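Local atomic coordinates of Two-component system sensor histidine kinase (Bacteroides thetaiotaomicron, PDB entry 3OTT), a protein that probably senses saccharides through this extracellular beta-propeller and beta-sandwich region and relays the signal as a membrane histidine kinase regulating transcription. Residues Lys382-Ile394 against Tyr397-Ile409. Residues are numbered along the deposited sequence; the frame is centred on the assembly and turned at random.
Sequences KEQQLWIATDGSI and YDYATRQFIHYNI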
ATOM      1  N   LYS B 382     -13.421 -22.377  27.183  1.00 23.14           N
ATOM      2  CA  LYS B 382     -12.883 -22.809  28.482  1.00 24.54           C
ATOM      3  C   LYS B 382     -11.638 -23.617  28.300  1.00 25.68           C
ATOM      4  O   LYS B 382     -10.886 -23.787  29.244  1.00 26.97           O
ATOM      5  CB  LYS B 382     -13.879 -23.696  29.286  1.00 25.41           C
ATOM      6  CG  LYS B 382     -15.311 -23.170  29.419  1.00 27.36           C
ATOM      7  CD  LYS B 382     -15.380 -21.832  30.149  1.00 30.62           C
ATOM      8  CE  LYS B 382     -16.842 -21.577  30.567  1.00 32.98           C
ATOM      9  NZ  LYS B 382     -16.988 -20.193  30.995  1.00 31.68           N
ATOM     10  N   GLU B 383     -11.420 -24.168  27.112  1.00 25.63           N
ATOM     11  CA  GLU B 383     -10.216 -24.965  26.900  1.00 26.58           C
ATOM     12  C   GLU B 383      -9.246 -24.190  26.029  1.00 25.53           C
ATOM     13  O   GLU B 383      -8.378 -24.768  25.388  1.00 25.70           O
ATOM     14  CB  GLU B 383     -10.569 -26.315  26.301  1.00 27.71           C
ATOM     15  CG  GLU B 383     -11.350 -27.229  27.282  1.00 33.62           C
ATOM     16  CD  GLU B 383     -11.904 -28.510  26.621  1.00 40.64           C
ATOM     17  OE1 GLU B 383     -12.683 -28.394  25.630  1.00 42.33           O
ATOM     18  OE2 GLU B 383     -11.564 -29.638  27.102  1.00 45.07           O
ATOM     19  N   GLN B 384      -9.415 -22.868  25.990  1.00 23.90           N
ATOM     20  CA  GLN B 384      -8.530 -22.011  25.189  1.00 23.52           C
ATOM     21  C   GLN B 384      -8.666 -22.214  23.645  1.00 22.19           C
ATOM     22  O   GLN B 384      -7.748 -21.929  22.894  1.00 22.40           O
ATOM     23  CB  GLN B 384      -7.049 -22.095  25.677  1.00 23.55           C
ATOM     24  CG  GLN B 384      -6.859 -21.625  27.169  1.00 25.83           C
ATOM     25  CD  GLN B 384      -7.248 -22.741  28.198  1.00 29.02           C
ATOM     26  OE1 GLN B 384      -6.751 -23.844  28.114  1.00 34.68           O
ATOM     27  NE2 GLN B 384      -8.162 -22.452  29.108  1.00 29.12           N
ATOM     28  N   GLN B 385      -9.817 -22.656  23.173  1.00 20.34           N
ATOM     29  CA  GLN B 385     -10.002 -22.751  21.740  1.00 19.80           C
ATOM     30  C   GLN B 385     -10.657 -21.425  21.252  1.00 18.95           C
ATOM     31  O   GLN B 385     -11.584 -20.893  21.868  1.00 17.04           O
ATOM     32  CB  GLN B 385     -10.889 -23.946  21.403  1.00 20.75           C
ATOM     33  CG  GLN B 385     -10.362 -25.373  21.771  1.00 26.76           C
ATOM     34  CD  GLN B 385      -9.285 -25.836  20.818  1.00 34.35           C
ATOM     35  OE1 GLN B 385      -9.470 -25.836  19.592  1.00 36.99           O
ATOM     36  NE2 GLN B 385      -8.129 -26.193  21.366  1.00 39.23           N
ATOM     37  N   LEU B 386     -10.188 -20.934  20.110  1.00 18.28           N
ATOM     38  CA  LEU B 386     -10.606 -19.666  19.583  1.00 17.11           C
ATOM     39  C   LEU B 386     -11.807 -19.888  18.610  1.00 16.63           C
ATOM     40  O   LEU B 386     -11.657 -20.609  17.630  1.00 15.93           O
ATOM     41  CB  LEU B 386      -9.423 -19.052  18.841  1.00 15.71           C
ATOM     42  CG  LEU B 386      -9.456 -17.532  18.551  1.00 16.87           C
ATOM     43  CD1 LEU B 386     -10.297 -17.220  17.407  1.00 22.17           C
ATOM     44  CD2 LEU B 386      -9.928 -16.710  19.744  1.00 12.75           C
ATOM     45  N   TRP B 387     -12.958 -19.285  18.904  1.00 15.50           N
ATOM     46  CA  TRP B 387     -14.099 -19.355  18.006  1.00 17.82           C
ATOM     47  C   TRP B 387     -14.490 -17.987  17.366  1.00 17.91           C
ATOM     48  O   TRP B 387     -14.337 -16.949  17.998  1.00 17.36           O
ATOM     49  CB  TRP B 387     -15.309 -19.877  18.722  1.00 17.06           C
ATOM     50  CG  TRP B 387     -15.132 -21.300  19.293  1.00 16.80           C
ATOM     51  CD1 TRP B 387     -14.636 -21.611  20.507  1.00 14.27           C
ATOM     52  CD2 TRP B 387     -15.537 -22.536  18.697  1.00 16.69           C
ATOM     53  NE1 TRP B 387     -14.666 -22.947  20.706  1.00 19.29           N
ATOM     54  CE2 TRP B 387     -15.225 -23.551  19.615  1.00 18.60           C
ATOM     55  CE3 TRP B 387     -16.153 -22.882  17.491  1.00 15.17           C
ATOM     56  CZ2 TRP B 387     -15.483 -24.884  19.365  1.00 16.21           C
ATOM     57  CZ3 TRP B 387     -16.411 -24.189  17.234  1.00 16.95           C
ATOM     58  CH2 TRP B 387     -16.073 -25.190  18.166  1.00 20.08           C
ATOM     59  N   ILE B 388     -14.993 -17.990  16.126  1.00 17.53           N
ATOM     60  CA  ILE B 388     -15.458 -16.734  15.546  1.00 17.84           C
ATOM     61  C   ILE B 388     -16.878 -16.941  15.001  1.00 18.33           C
ATOM     62  O   ILE B 388     -17.209 -18.054  14.503  1.00 17.87           O
ATOM     63  CB  ILE B 388     -14.478 -16.137  14.486  1.00 18.02           C
ATOM     64  CG1 ILE B 388     -14.230 -17.155  13.394  1.00 18.80           C
ATOM     65  CG2 ILE B 388     -13.050 -15.711  15.122  1.00 19.03           C
ATOM     66  CD1 ILE B 388     -13.734 -16.494  12.078  1.00 21.58           C
ATOM     67  N   ALA B 389     -17.711 -15.908  15.127  1.00 16.00           N
ATOM     68  CA  ALA B 389     -19.013 -15.970  14.523  1.00 16.68           C
ATOM     69  C   ALA B 389     -18.963 -15.050  13.325  1.00 17.04           C
ATOM     70  O   ALA B 389     -18.419 -13.906  13.414  1.00 16.29           O
ATOM     71  CB  ALA B 389     -20.132 -15.524  15.537  1.00 16.38           C
ATOM     72  N   THR B 390     -19.515 -15.545  12.211  1.00 17.02           N
ATOM     73  CA  THR B 390     -19.507 -14.810  10.946  1.00 16.72           C
ATOM     74  C   THR B 390     -20.810 -15.010  10.161  1.00 17.87           C
ATOM     75  O   THR B 390     -21.646 -15.834  10.574  1.00 18.08           O
ATOM     76  CB  THR B 390     -18.336 -15.259   9.994  1.00 17.90           C
ATOM     77  OG1 THR B 390     -18.699 -16.444   9.294  1.00 16.07           O
ATOM     78  CG2 THR B 390     -16.967 -15.409  10.693  1.00 16.21           C
ATOM     79  N   ASP B 391     -20.961 -14.313   9.013  1.00 17.36           N
ATOM     80  CA  ASP B 391     -22.121 -14.469   8.133  1.00 18.28           C
ATOM     81  C   ASP B 391     -21.964 -15.678   7.243  1.00 19.26           C
ATOM     82  O   ASP B 391     -22.842 -15.938   6.415  1.00 19.29           O
ATOM     83  CB  ASP B 391     -22.391 -13.204   7.242  1.00 19.30           C
ATOM     84  CG  ASP B 391     -23.131 -12.084   7.994  1.00 20.66           C
ATOM     85  OD1 ASP B 391     -23.503 -12.284   9.186  1.00 24.48           O
ATOM     86  OD2 ASP B 391     -23.285 -10.979   7.426  1.00 25.96           O
ATOM     87  N   GLY B 392     -20.864 -16.421   7.439  1.00 19.87           N
ATOM     88  CA  GLY B 392     -20.657 -17.758   6.888  1.00 19.18           C
ATOM     89  C   GLY B 392     -20.479 -18.801   8.020  1.00 20.51           C
ATOM     90  O   GLY B 392     -19.531 -19.606   8.001  1.00 19.74           O
ATOM     91  N   SER B 393     -21.394 -18.779   8.989  1.00 18.96           N
ATOM     92  CA  SER B 393     -21.463 -19.725  10.105  1.00 19.54           C
ATOM     93  C   SER B 393     -20.272 -19.545  11.070  1.00 20.54           C
ATOM     94  O   SER B 393     -19.594 -18.516  11.022  1.00 20.62           O
ATOM     95  CB  SER B 393     -21.635 -21.185   9.610  1.00 20.44           C
ATOM     96  OG  SER B 393     -21.888 -22.092  10.699  1.00 19.51           O
ATOM     97  N   ILE B 394     -20.054 -20.523  11.957  1.00 19.95           N
ATOM     98  CA  ILE B 394     -19.052 -20.437  12.976  1.00 20.00           C
ATOM     99  C   ILE B 394     -17.778 -21.176  12.575  1.00 20.28           C
ATOM    100  O   ILE B 394     -17.812 -22.162  11.861  1.00 21.26           O
ATOM    101  CB  ILE B 394     -19.581 -20.953  14.327  1.00 20.92           C
ATOM    102  CG1 ILE B 394     -20.076 -22.406  14.258  1.00 22.00           C
ATOM    103  CG2 ILE B 394     -20.739 -20.130  14.754  1.00 20.71           C
ATOM    104  CD1 ILE B 394     -20.027 -23.101  15.656  1.00 27.63           C
ATOM    105  N   TYR B 397     -10.454 -21.910  15.333  1.00 15.77           N
ATOM    106  CA  TYR B 397      -9.070 -21.815  14.865  1.00 17.22           C
ATOM    107  C   TYR B 397      -8.255 -23.028  15.237  1.00 19.31           C
ATOM    108  O   TYR B 397      -8.343 -23.493  16.358  1.00 19.48           O
ATOM    109  CB  TYR B 397      -8.357 -20.626  15.460  1.00 15.63           C
ATOM    110  CG  TYR B 397      -7.094 -20.187  14.732  1.00 17.65           C
ATOM    111  CD1 TYR B 397      -7.115 -19.856  13.342  1.00 14.97           C
ATOM    112  CD2 TYR B 397      -5.887 -20.026  15.437  1.00 15.31           C
ATOM    113  CE1 TYR B 397      -5.987 -19.398  12.713  1.00 14.63           C
ATOM    114  CE2 TYR B 397      -4.758 -19.573  14.814  1.00 14.61           C
ATOM    115  CZ  TYR B 397      -4.794 -19.265  13.450  1.00 17.55           C
ATOM    116  OH  TYR B 397      -3.638 -18.809  12.825  1.00 14.77           O
ATOM    117  N   ASP B 398      -7.451 -23.499  14.295  1.00 21.06           N
ATOM    118  CA  ASP B 398      -6.379 -24.433  14.575  1.00 23.69           C
ATOM    119  C   ASP B 398      -5.017 -23.696  14.594  1.00 24.32           C
ATOM    120  O   ASP B 398      -4.407 -23.469  13.561  1.00 25.92           O
ATOM    121  CB  ASP B 398      -6.381 -25.516  13.512  1.00 23.45           C
ATOM    122  CG  ASP B 398      -5.500 -26.696  13.881  1.00 28.97           C
ATOM    123  OD1 ASP B 398      -4.353 -26.487  14.389  1.00 27.16           O
ATOM    124  OD2 ASP B 398      -5.968 -27.833  13.624  1.00 30.19           O
ATOM    125  N   TYR B 399      -4.551 -23.300  15.773  1.00 25.09           N
ATOM    126  CA  TYR B 399      -3.205 -22.752  15.956  1.00 25.78           C
ATOM    127  C   TYR B 399      -2.047 -23.493  15.282  1.00 26.62           C
ATOM    128  O   TYR B 399      -1.070 -22.878  14.905  1.00 27.63           O
ATOM    129  CB  TYR B 399      -2.919 -22.660  17.454  1.00 26.93           C
ATOM    130  CG  TYR B 399      -3.722 -21.566  18.100  1.00 25.68           C
ATOM    131  CD1 TYR B 399      -3.305 -20.217  18.014  1.00 23.32           C
ATOM    132  CD2 TYR B 399      -4.921 -21.859  18.768  1.00 26.46           C
ATOM    133  CE1 TYR B 399      -4.061 -19.179  18.592  1.00 20.92           C
ATOM    134  CE2 TYR B 399      -5.696 -20.815  19.363  1.00 24.57           C
ATOM    135  CZ  TYR B 399      -5.236 -19.495  19.258  1.00 22.12           C
ATOM    136  OH  TYR B 399      -5.962 -18.496  19.818  1.00 25.58           O
ATOM    137  N   ALA B 400      -2.111 -24.809  15.175  1.00 27.35           N
ATOM    138  CA  ALA B 400      -0.961 -25.537  14.610  1.00 28.78           C
ATOM    139  C   ALA B 400      -0.905 -25.393  13.111  1.00 29.00           C
ATOM    140  O   ALA B 400       0.168 -25.248  12.561  1.00 31.29           O
ATOM    141  CB  ALA B 400      -0.961 -26.991  15.008  1.00 27.55           C
ATOM    142  N   THR B 401      -2.054 -25.378  12.440  1.00 29.00           N
ATOM    143  CA  THR B 401      -2.070 -25.229  10.966  1.00 28.03           C
ATOM    144  C   THR B 401      -2.315 -23.769  10.528  1.00 27.66           C
ATOM    145  O   THR B 401      -2.151 -23.409   9.337  1.00 28.15           O
ATOM    146  CB  THR B 401      -3.160 -26.105  10.317  1.00 28.00           C
ATOM    147  OG1 THR B 401      -4.461 -25.609  10.667  1.00 24.94           O
ATOM    148  CG2 THR B 401      -3.013 -27.604  10.729  1.00 28.52           C
ATOM    149  N   ARG B 402      -2.762 -22.953  11.466  1.00 25.52           N
ATOM    150  CA  ARG B 402      -2.979 -21.541  11.193  1.00 25.66           C
ATOM    151  C   ARG B 402      -4.162 -21.371  10.246  1.00 24.54           C
ATOM    152  O   ARG B 402      -4.186 -20.482   9.442  1.00 24.63           O
ATOM    153  CB  ARG B 402      -1.679 -20.874  10.711  1.00 25.58           C
ATOM    154  CG  ARG B 402      -0.615 -20.702  11.860  1.00 30.55           C
ATOM    155  CD  ARG B 402       0.782 -20.156  11.426  1.00 39.23           C
ATOM    156  NE  ARG B 402       1.363 -20.935  10.319  1.00 46.87           N
ATOM    157  CZ  ARG B 402       1.746 -20.446   9.131  1.00 50.19           C
ATOM    158  NH1 ARG B 402       1.678 -19.142   8.865  1.00 51.44           N
ATOM    159  NH2 ARG B 402       2.238 -21.264   8.201  1.00 51.35           N
ATOM    160  N   GLN B 403      -5.121 -22.286  10.353  1.00 23.95           N
ATOM    161  CA  GLN B 403      -6.294 -22.315   9.501  1.00 23.61           C
ATOM    162  C   GLN B 403      -7.551 -22.428  10.376  1.00 22.76           C
ATOM    163  O   GLN B 403      -7.508 -23.039  11.488  1.00 23.17           O
ATOM    164  CB  GLN B 403      -6.240 -23.459   8.459  1.00 23.72           C
ATOM    165  CG  GLN B 403      -5.085 -23.406   7.425  1.00 25.37           C
ATOM    166  CD  GLN B 403      -5.120 -22.166   6.510  1.00 28.55           C
ATOM    167  OE1 GLN B 403      -6.185 -21.623   6.190  1.00 31.59           O
ATOM    168  NE2 GLN B 403      -3.969 -21.714   6.107  1.00 24.34           N
ATOM    169  N   PHE B 404      -8.641 -21.813   9.906  1.00 20.23           N
ATOM    170  CA  PHE B 404      -9.991 -22.050  10.488  1.00 20.10           C
ATOM    171  C   PHE B 404     -10.656 -23.318   9.998  1.00 20.62           C
ATOM    172  O   PHE B 404     -10.432 -23.744   8.869  1.00 22.50           O
ATOM    173  CB  PHE B 404     -10.925 -20.837  10.276  1.00 18.07           C
ATOM    174  CG  PHE B 404     -10.528 -19.681  11.136  1.00 16.99           C
ATOM    175  CD1 PHE B 404     -10.966 -19.606  12.477  1.00 16.06           C
ATOM    176  CD2 PHE B 404      -9.619 -18.769  10.682  1.00 11.31           C
ATOM    177  CE1 PHE B 404     -10.540 -18.595  13.276  1.00 13.64           C
ATOM    178  CE2 PHE B 404      -9.178 -17.749  11.494  1.00 11.10           C
ATOM    179  CZ  PHE B 404      -9.626 -17.657  12.777  1.00 12.25           C
ATOM    180  N   ILE B 405     -11.445 -23.927  10.879  1.00 20.01           N
ATOM    181  CA  ILE B 405     -12.257 -25.104  10.564  1.00 19.99           C
ATOM    182  C   ILE B 405     -13.696 -24.611  10.621  1.00 18.67           C
ATOM    183  O   ILE B 405     -14.118 -24.049  11.635  1.00 17.95           O
ATOM    184  CB  ILE B 405     -12.092 -26.240  11.619  1.00 20.51           C
ATOM    185  CG1 ILE B 405     -10.766 -26.952  11.458  1.00 25.67           C
ATOM    186  CG2 ILE B 405     -13.229 -27.292  11.508  1.00 19.14           C
ATOM    187  CD1 ILE B 405      -9.710 -26.443  12.321  1.00 31.03           C
ATOM    188  N   HIS B 406     -14.439 -24.853   9.545  1.00 18.71           N
ATOM    189  CA  HIS B 406     -15.770 -24.358   9.364  1.00 18.53           C
ATOM    190  C   HIS B 406     -16.745 -25.461   9.764  1.00 18.83           C
ATOM    191  O   HIS B 406     -16.445 -26.658   9.558  1.00 17.91           O
ATOM    192  CB  HIS B 406     -15.939 -24.025   7.883  1.00 20.01           C
ATOM    193  CG  HIS B 406     -17.317 -23.552   7.519  1.00 20.71           C
ATOM    194  ND1 HIS B 406     -18.258 -24.380   6.953  1.00 23.39           N
ATOM    195  CD2 HIS B 406     -17.909 -22.340   7.639  1.00 18.30           C
ATOM    196  CE1 HIS B 406     -19.375 -23.697   6.727  1.00 21.37           C
ATOM    197  NE2 HIS B 406     -19.183 -22.455   7.123  1.00 20.36           N
ATOM    198  N   TYR B 407     -17.876 -25.049  10.338  1.00 17.67           N
ATOM    199  CA  TYR B 407     -18.968 -25.943  10.726  1.00 18.80           C
ATOM    200  C   TYR B 407     -20.340 -25.467  10.234  1.00 18.65           C
ATOM    201  O   TYR B 407     -20.684 -24.276  10.336  1.00 18.14           O
ATOM    202  CB  TYR B 407     -19.059 -26.081  12.279  1.00 18.40           C
ATOM    203  CG  TYR B 407     -17.792 -26.507  12.960  1.00 18.95           C
ATOM    204  CD1 TYR B 407     -17.450 -27.866  13.063  1.00 20.25           C
ATOM    205  CD2 TYR B 407     -16.916 -25.562  13.487  1.00 16.79           C
ATOM    206  CE1 TYR B 407     -16.286 -28.272  13.670  1.00 16.89           C
ATOM    207  CE2 TYR B 407     -15.743 -25.958  14.132  1.00 20.01           C
ATOM    208  CZ  TYR B 407     -15.438 -27.320  14.226  1.00 20.39           C
ATOM    209  OH  TYR B 407     -14.251 -27.700  14.829  1.00 22.05           O
ATOM    210  N   ASN B 408     -21.137 -26.407   9.771  1.00 19.81           N
ATOM    211  CA  ASN B 408     -22.542 -26.201   9.389  1.00 21.36           C
ATOM    212  C   ASN B 408     -23.469 -26.866  10.465  1.00 20.83           C
ATOM    213  O   ASN B 408     -23.413 -28.105  10.647  1.00 21.81           O
ATOM    214  CB  ASN B 408     -22.851 -26.934   8.060  1.00 22.41           C
ATOM    215  CG  ASN B 408     -22.062 -26.412   6.860  1.00 29.13           C
ATOM    216  OD1 ASN B 408     -22.116 -25.204   6.525  1.00 32.54           O
ATOM    217  ND2 ASN B 408     -21.346 -27.348   6.164  1.00 30.26           N
ATOM    218  N   ILE B 409     -24.333 -26.094  11.091  1.00 18.78           N
ATOM    219  CA  ILE B 409     -25.215 -26.566  12.153  1.00 19.97           C
ATOM    220  C   ILE B 409     -26.675 -26.260  11.837  1.00 20.63           C
ATOM    221  O   ILE B 409     -27.005 -25.126  11.489  1.00 21.14           O
ATOM    222  CB  ILE B 409     -24.829 -25.852  13.471  1.00 18.62           C
ATOM    223  CG1 ILE B 409     -23.414 -26.278  13.910  1.00 17.74           C
ATOM    224  CG2 ILE B 409     -25.895 -26.027  14.547  1.00 16.84           C
ATOM    225  CD1 ILE B 409     -22.800 -25.319  14.930  1.00 12.08           C
TER
HETATM  226  O   HOH W   1      -8.771 -22.735  18.832  1.00 13.00           O
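Tyr397 N donates to Leu386 O at 2.9 Å in a nearly straight bond (167°), and a water beside it accepts from Leu386 N while donating to Tyr397 O. Farther along, Tyr407 N reaches Ile394 O over a longer 3.3 Å, and His406 NE2 makes a weak, bent bond to Gly392 O, which meets the imidazole at its edge. Thr390 OG1 accepts from Gly392 N, an ST turn that shapes the tight reversal between the strands. Packing spreads over both sheet faces. Ile388 lays CD1 over one face of the Phe404 ring, 4.3 Å from its centroid, while Tyr397 CD1 covers the opposite face; with chi1 at 56°, CG1 sits between backbone N and carbonyl carbon and also meets the ring, at Phe404 CE1. Cutting Ile388 back to an alanine would remove CG1 and CD1 and is likely to open a gap over that side of Phe404 and hold its ring less firmly. On the other side of the sheet, Trp387 CZ3 touches Tyr407 CE2 at 3.6 Å, the rings inclined at 37°, and Ile394 CD1 meets Ile409 CD1. These contacts tie together antiparallel strands 386-390, 393-398 and 403-410 of one propeller blade, with Leu345 of strand 344-348 against Ile388 and Phe404, and Leu449 of helix 446-451 against Trp387, Ile394 and Tyr407.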